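Conserved hypothetical secreted protein (Helicobacter pylori, PDB 4RNZ) probably acts as a zinc-dependent endopeptidase of the M23 family that trims peptidoglycan and so helps determine the shape of the cell. Local coordinates at residues Asn175-Asp180 with Leu314-Thr319; Ala187-Glu192 with Leu257-Leu262. All coordinates share one frame; numbering follows the deposited sequence.

Contact 1 (Asn175-Asp180 with Leu314-Thr319); sequences NGHYYD and LGYIRT
His177 points the CE1 corner of its imidazole at the middle of the Tyr316 phenol ring, forming an oblique aromatic pair. The ring centroids lie 4.2 Å apart with the planes inclined at 31°, and His177 CE1 sits 3.3 Å above the Tyr316 plane, over its centre. Tyr316 OH in turn lies over the rim of one imidazole face. In His177, chi1 of -61° sets CG beside the backbone N, anti to the carbonyl carbon. The two side chains approach tip to tip. The turn at 314-319 is closed by the backbone bond from Ile317 N to Leu314 O, and Gly315 brings its carbonyl to the same corner, with Gly315 O 3.6 Å from His177 CE1. Arg318, whose side chain is poorly ordered, reaches the imidazole tip to tip, its NH1 oblique to the ring and 3.5 Å from His177 CE1, with the guanidinium turned 64° from the imidazole. Glu185 links the two groups, accepting a hydrogen bond from His177 ND1 and forming a salt bridge with Arg318 NH1. Within 175-180, an Asx turn shapes the backbone before the histidine: Asn175 OD1 accepts from His177 N at 2.8 Å, and Asn175 ND2 donates to Tyr179 OH at 3.1 Å. No hydrogen bond joins the two segments directly, so ring packing and the shared carboxylate of Glu185 connect them; that carboxylate would tend to favour a protonated imidazole, while the nearby guanidinium would oppose it.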
loop_
_atom_site.group_PDB
_atom_site.type_symbol
_atom_site.label_atom_id
_atom_site.label_comp_id
_atom_site.label_asym_id
_atom_site.label_seq_id
_atom_site.Cartn_x
_atom_site.Cartn_y
_atom_site.Cartn_z
ATOM N N ASN A 175 1.273 12.765 -1.416
ATOM C CA ASN A 175 0.087 12.216 -2.107
ATOM C C ASN A 175 0.173 10.739 -2.536
ATOM O O ASN A 175 -0.804 10.203 -3.047
ATOM C CB ASN A 175 -0.315 13.097 -3.316
ATOM C CG ASN A 175 0.649 12.974 -4.494
ATOM O OD1 ASN A 175 1.396 11.985 -4.625
ATOM N ND2 ASN A 175 0.628 13.967 -5.369
ATOM N N GLY A 176 1.330 10.097 -2.362
ATOM C CA GLY A 176 1.486 8.661 -2.654
ATOM C C GLY A 176 1.979 8.296 -4.053
ATOM O O GLY A 176 2.312 7.139 -4.311
ATOM N N HIS A 177 2.034 9.275 -4.949
ATOM C CA HIS A 177 2.536 9.082 -6.312
ATOM C C HIS A 177 4.035 9.414 -6.417
ATOM O O HIS A 177 4.572 10.086 -5.547
ATOM C CB HIS A 177 1.739 9.957 -7.267
ATOM C CG HIS A 177 0.274 9.621 -7.292
ATOM N ND1 HIS A 177 -0.374 9.203 -8.433
ATOM C CD2 HIS A 177 -0.661 9.615 -6.309
ATOM C CE1 HIS A 177 -1.646 8.969 -8.159
ATOM N NE2 HIS A 177 -1.848 9.206 -6.878
ATOM N N TYR A 178 4.683 8.918 -7.477
ATOM C CA TYR A 178 6.112 9.143 -7.753
ATOM C C TYR A 178 6.270 10.219 -8.816
ATOM O O TYR A 178 5.472 10.278 -9.759
ATOM C CB TYR A 178 6.767 7.888 -8.301
ATOM C CG TYR A 178 6.896 6.681 -7.374
ATOM C CD1 TYR A 178 7.447 6.789 -6.078
ATOM C CD2 TYR A 178 6.526 5.403 -7.835
ATOM C CE1 TYR A 178 7.585 5.662 -5.269
ATOM C CE2 TYR A 178 6.663 4.276 -7.052
ATOM C CZ TYR A 178 7.186 4.394 -5.761
ATOM O OH TYR A 178 7.319 3.231 -5.014
ATOM N N TYR A 179 7.302 11.009 -8.674
ATOM C CA TYR A 179 7.565 12.097 -9.554
ATOM C C TYR A 179 8.993 12.106 -9.991
ATOM O O TYR A 179 9.875 11.749 -9.243
ATOM C CB TYR A 179 7.203 13.421 -8.895
ATOM C CG TYR A 179 5.731 13.566 -8.715
ATOM C CD1 TYR A 179 5.126 13.125 -7.576
ATOM C CD2 TYR A 179 4.944 14.053 -9.718
ATOM C CE1 TYR A 179 3.779 13.213 -7.414
ATOM C CE2 TYR A 179 3.593 14.143 -9.565
ATOM C CZ TYR A 179 3.017 13.711 -8.409
ATOM O OH TYR A 179 1.686 13.770 -8.224
ATOM N N ASP A 180 9.194 12.521 -11.218
ATOM C CA ASP A 180 10.514 12.739 -11.667
ATOM C C ASP A 180 10.981 14.025 -11.138
ATOM O O ASP A 180 10.365 14.730 -10.402
ATOM C CB ASP A 180 10.715 12.667 -13.179
ATOM C CG ASP A 180 10.061 13.791 -13.935
ATOM O OD1 ASP A 180 9.775 14.856 -13.404
ATOM O OD2 ASP A 180 9.834 13.560 -15.107
ATOM N N LEU A 314 -9.309 8.037 -6.903
ATOM C CA LEU A 314 -9.573 9.181 -7.752
ATOM C C LEU A 314 -8.303 9.859 -8.229
ATOM O O LEU A 314 -8.252 10.351 -9.354
ATOM C CB LEU A 314 -10.487 10.163 -7.032
ATOM C CG LEU A 314 -11.861 9.600 -6.637
ATOM C CD1 LEU A 314 -12.750 10.774 -6.268
ATOM C CD2 LEU A 314 -12.541 8.731 -7.703
ATOM N N GLY A 315 -7.256 9.832 -7.410
ATOM C CA GLY A 315 -5.962 10.336 -7.833
ATOM C C GLY A 315 -5.388 9.695 -9.073
ATOM O O GLY A 315 -4.541 10.294 -9.738
ATOM N N TYR A 316 -5.820 8.480 -9.402
ATOM C CA TYR A 316 -5.316 7.783 -10.582
ATOM C C TYR A 316 -6.305 7.730 -11.726
ATOM O O TYR A 316 -5.999 7.135 -12.779
ATOM C CB TYR A 316 -5.013 6.333 -10.250
ATOM C CG TYR A 316 -3.750 6.075 -9.501
ATOM C CD1 TYR A 316 -2.511 6.057 -10.164
ATOM C CD2 TYR A 316 -3.783 5.779 -8.146
ATOM C CE1 TYR A 316 -1.340 5.783 -9.475
ATOM C CE2 TYR A 316 -2.623 5.500 -7.452
ATOM C CZ TYR A 316 -1.404 5.497 -8.119
ATOM O OH TYR A 316 -0.259 5.215 -7.404
ATOM N N ILE A 317 -7.511 8.254 -11.520
ATOM C CA ILE A 317 -8.458 8.315 -12.634
ATOM C C ILE A 317 -8.254 9.640 -13.354
ATOM O O ILE A 317 -8.556 10.686 -12.831
ATOM C CB ILE A 317 -9.896 8.118 -12.159
ATOM C CG1 ILE A 317 -10.023 6.681 -11.630
ATOM C CG2 ILE A 317 -10.872 8.359 -13.303
ATOM C CD1 ILE A 317 -11.373 6.321 -11.072
ATOM N N ARG A 318 -7.635 9.567 -14.508
ATOM C CA ARG A 318 -7.185 10.719 -15.260
ATOM C C ARG A 318 -6.834 10.202 -16.625
ATOM O O ARG A 318 -6.694 9.021 -16.792
ATOM C CB ARG A 318 -5.934 11.317 -14.632
ATOM C CG ARG A 318 -4.674 10.468 -14.791
ATOM C CD ARG A 318 -3.842 10.430 -13.523
ATOM N NE ARG A 318 -2.941 9.278 -13.430
ATOM C CZ ARG A 318 -2.055 9.131 -12.450
ATOM N NH1 ARG A 318 -1.978 10.057 -11.518
ATOM N NH2 ARG A 318 -1.236 8.083 -12.403
ATOM N N THR A 319 -6.615 11.088 -17.578
ATOM C CA THR A 319 -6.244 10.675 -18.923
ATOM C C THR A 319 -4.790 10.908 -19.225
ATOM O O THR A 319 -4.207 10.249 -20.056
ATOM C CB THR A 319 -7.043 11.438 -19.972
ATOM O OG1 THR A 319 -8.425 11.410 -19.629
ATOM C CG2 THR A 319 -6.853 10.800 -21.278
#

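Contact 2 (Ala187-Glu192 with Leu257-Leu262); sequences AGFLLE and LNELRL
Phe189 drives its ring into the turn and strand of 257-262, where four successive residues, Leu257 to Leu260, touch one face and the edge of the ring or meet it obliquely, while the end of the contact near Ala187 closes through water. The tight part lies over one ring face: Leu260 CD1 stands 3.7 Å from the centroid of the Phe189 ring, 15° off the normal, in a CH-pi contact. Phe189 CG is anti to its carbonyl carbon (chi1 -65°), and the ring reaches Leu260 tip to tip. Leu257 CD2 packs obliquely 4.0 Å from Phe189 CD1, its side chain sliding past in the opposite direction. A type II' turn from Leu257 to Leu260 carries Asn258 and Glu259 to the far end of the ring. Asn258 CB lies at the ring edge, and Asn258 OD1 is taken by Lys123. Glu259 OE1 approaches the edge near the ring plane, 3.3 Å from Phe189 CZ, with the carboxylate almost perpendicular to the ring at 89°. Farther along, the packing thins to a single leucine pair, Leu191 CD2 meeting Leu262 CD2 at 3.9 Å; Val304 of strand 299-306 touches both Leu191 and Leu260. At the Ala187 end, one water donates to Ala187 O at 2.6 Å and to Glu259 OE2 at 2.9 Å, bridging the segments where no direct hydrogen bond joins them. The contact thus seats an apolar side chain of the loop between strands 185-186 and 199-202 against the M23 beta-sheet; Glu259 OE1 lies where the ring C-H groups probably carry slight positive charge, and OE2 takes the water.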
loop_
_atom_site.group_PDB
_atom_site.type_symbol
_atom_site.label_atom_id
_atom_site.label_comp_id
_atom_site.label_asym_id
_atom_site.label_seq_id
_atom_site.Cartn_x
_atom_site.Cartn_y
_atom_site.Cartn_z
ATOM N N ALA A 187 5.872 6.217 -13.379
ATOM C CA ALA A 187 5.407 4.927 -12.921
ATOM C C ALA A 187 3.934 4.981 -12.495
ATOM O O ALA A 187 3.539 4.289 -11.582
ATOM C CB ALA A 187 6.294 4.449 -11.778
ATOM N N GLY A 188 3.142 5.830 -13.151
ATOM C CA GLY A 188 1.737 5.973 -12.833
ATOM C C GLY A 188 0.883 4.849 -13.414
ATOM O O GLY A 188 1.391 3.883 -13.988
ATOM N N PHE A 189 -0.419 4.981 -13.227
ATOM C CA PHE A 189 -1.408 4.063 -13.760
ATOM C C PHE A 189 -2.540 4.948 -14.224
ATOM O O PHE A 189 -2.844 5.929 -13.578
ATOM C CB PHE A 189 -1.897 3.126 -12.660
ATOM C CG PHE A 189 -0.829 2.218 -12.129
ATOM C CD1 PHE A 189 -0.610 0.970 -12.707
ATOM C CD2 PHE A 189 -0.030 2.612 -11.063
ATOM C CE1 PHE A 189 0.395 0.128 -12.239
ATOM C CE2 PHE A 189 0.981 1.775 -10.587
ATOM C CZ PHE A 189 1.187 0.532 -11.174
ATOM N N LEU A 190 -3.129 4.652 -15.371
ATOM C CA LEU A 190 -4.289 5.428 -15.841
ATOM C C LEU A 190 -5.463 4.502 -15.581
ATOM O O LEU A 190 -5.698 3.570 -16.338
ATOM C CB LEU A 190 -4.169 5.774 -17.334
ATOM C CG LEU A 190 -2.844 6.440 -17.768
ATOM C CD1 LEU A 190 -2.560 6.305 -19.268
ATOM C CD2 LEU A 190 -2.776 7.902 -17.351
ATOM N N LEU A 191 -6.140 4.725 -14.474
ATOM C CA LEU A 191 -7.304 3.943 -14.122
ATOM C C LEU A 191 -8.561 4.566 -14.713
ATOM O O LEU A 191 -8.623 5.766 -14.923
ATOM C CB LEU A 191 -7.446 3.879 -12.606
ATOM C CG LEU A 191 -6.322 3.206 -11.835
ATOM C CD1 LEU A 191 -6.733 3.137 -10.375
ATOM C CD2 LEU A 191 -6.049 1.829 -12.409
ATOM N N GLU A 192 -9.561 3.738 -14.957
ATOM C CA GLU A 192 -10.855 4.200 -15.480
ATOM C C GLU A 192 -11.905 3.945 -14.431
ATOM O O GLU A 192 -11.867 2.932 -13.746
ATOM C CB GLU A 192 -11.244 3.410 -16.722
ATOM C CG GLU A 192 -10.489 3.832 -17.953
ATOM C CD GLU A 192 -10.864 3.042 -19.192
ATOM O OE1 GLU A 192 -11.662 2.064 -19.119
ATOM O OE2 GLU A 192 -10.341 3.405 -20.268
ATOM N N LEU A 257 -1.976 -5.633 -10.170
ATOM C CA LEU A 257 -1.206 -5.128 -11.291
ATOM C C LEU A 257 -0.025 -4.383 -10.719
ATOM O O LEU A 257 -0.197 -3.352 -10.045
ATOM C CB LEU A 257 -2.052 -4.188 -12.176
ATOM C CG LEU A 257 -1.313 -3.625 -13.397
ATOM C CD1 LEU A 257 -1.007 -4.723 -14.410
ATOM C CD2 LEU A 257 -2.107 -2.507 -14.059
ATOM N N ASN A 258 1.180 -4.884 -11.008
ATOM C CA ASN A 258 2.403 -4.320 -10.460
ATOM C C ASN A 258 2.243 -4.176 -8.937
ATOM O O ASN A 258 1.875 -5.134 -8.291
ATOM C CB ASN A 258 2.765 -3.009 -11.156
ATOM C CG ASN A 258 2.971 -3.176 -12.663
ATOM O OD1 ASN A 258 3.123 -4.282 -13.167
ATOM N ND2 ASN A 258 2.985 -2.071 -13.376
ATOM N N GLU A 259 2.468 -2.995 -8.371
ATOM C CA GLU A 259 2.336 -2.819 -6.919
ATOM C C GLU A 259 0.914 -2.453 -6.455
ATOM O O GLU A 259 0.697 -2.170 -5.271
ATOM C CB GLU A 259 3.372 -1.823 -6.396
ATOM C CG GLU A 259 3.223 -0.355 -6.806
ATOM C CD GLU A 259 3.971 0.001 -8.094
ATOM O OE1 GLU A 259 3.609 -0.568 -9.153
ATOM O OE2 GLU A 259 4.886 0.864 -8.058
ATOM N N LEU A 260 -0.053 -2.508 -7.372
ATOM C CA LEU A 260 -1.444 -2.245 -7.030
ATOM C C LEU A 260 -2.279 -3.475 -6.740
ATOM O O LEU A 260 -2.190 -4.519 -7.396
ATOM C CB LEU A 260 -2.165 -1.403 -8.103
ATOM C CG LEU A 260 -1.697 0.024 -8.428
ATOM C CD1 LEU A 260 -2.656 0.727 -9.403
ATOM C CD2 LEU A 260 -1.512 0.891 -7.194
ATOM N N ARG A 261 -3.159 -3.308 -5.766
ATOM C CA ARG A 261 -4.270 -4.201 -5.564
ATOM C C ARG A 261 -5.569 -3.375 -5.637
ATOM O O ARG A 261 -5.727 -2.373 -4.933
ATOM C CB ARG A 261 -4.107 -4.840 -4.200
ATOM C CG ARG A 261 -5.161 -5.829 -3.751
ATOM C CD ARG A 261 -4.781 -6.327 -2.339
ATOM N NE ARG A 261 -6.008 -6.446 -1.624
ATOM C CZ ARG A 261 -6.399 -5.759 -0.564
ATOM N NH1 ARG A 261 -5.617 -4.916 0.113
ATOM N NH2 ARG A 261 -7.629 -5.973 -0.169
ATOM N N LEU A 262 -6.488 -3.832 -6.485
ATOM C CA LEU A 262 -7.731 -3.109 -6.777
ATOM C C LEU A 262 -8.904 -3.958 -6.302
ATOM O O LEU A 262 -9.010 -5.123 -6.657
ATOM C CB LEU A 262 -7.839 -2.790 -8.280
ATOM C CG LEU A 262 -6.763 -1.844 -8.848
ATOM C CD1 LEU A 262 -5.561 -2.617 -9.371
ATOM C CD2 LEU A 262 -7.295 -0.980 -9.974
HETATM O O HOH W 1 3.872 3.358 -9.180
#

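In the fold
The two contacts, with centres about 10 Å apart, meet directly: 187-192 of contact 2 runs beside 314-319 of contact 1. Tyr316 O and Leu191 N are 3.0 Å apart, a probable hydrogen bond. A second probable hydrogen bond puts Arg318 NH2 2.9 Å from Phe189 O. Packing adds to these, with Tyr316 CD1 3.4 Å from the same Phe189 O. The chain leaving the sheet that contains 178-179 is therefore held between the turn and strand of the peptidase sheet and the loop that leads to helix 326-348. Contact 1 lies away from the metal sites; in contact 2 the Leu262 side chain is about 10 Å from that of the zinc ligand His301 and about 14 Å from the zinc ion.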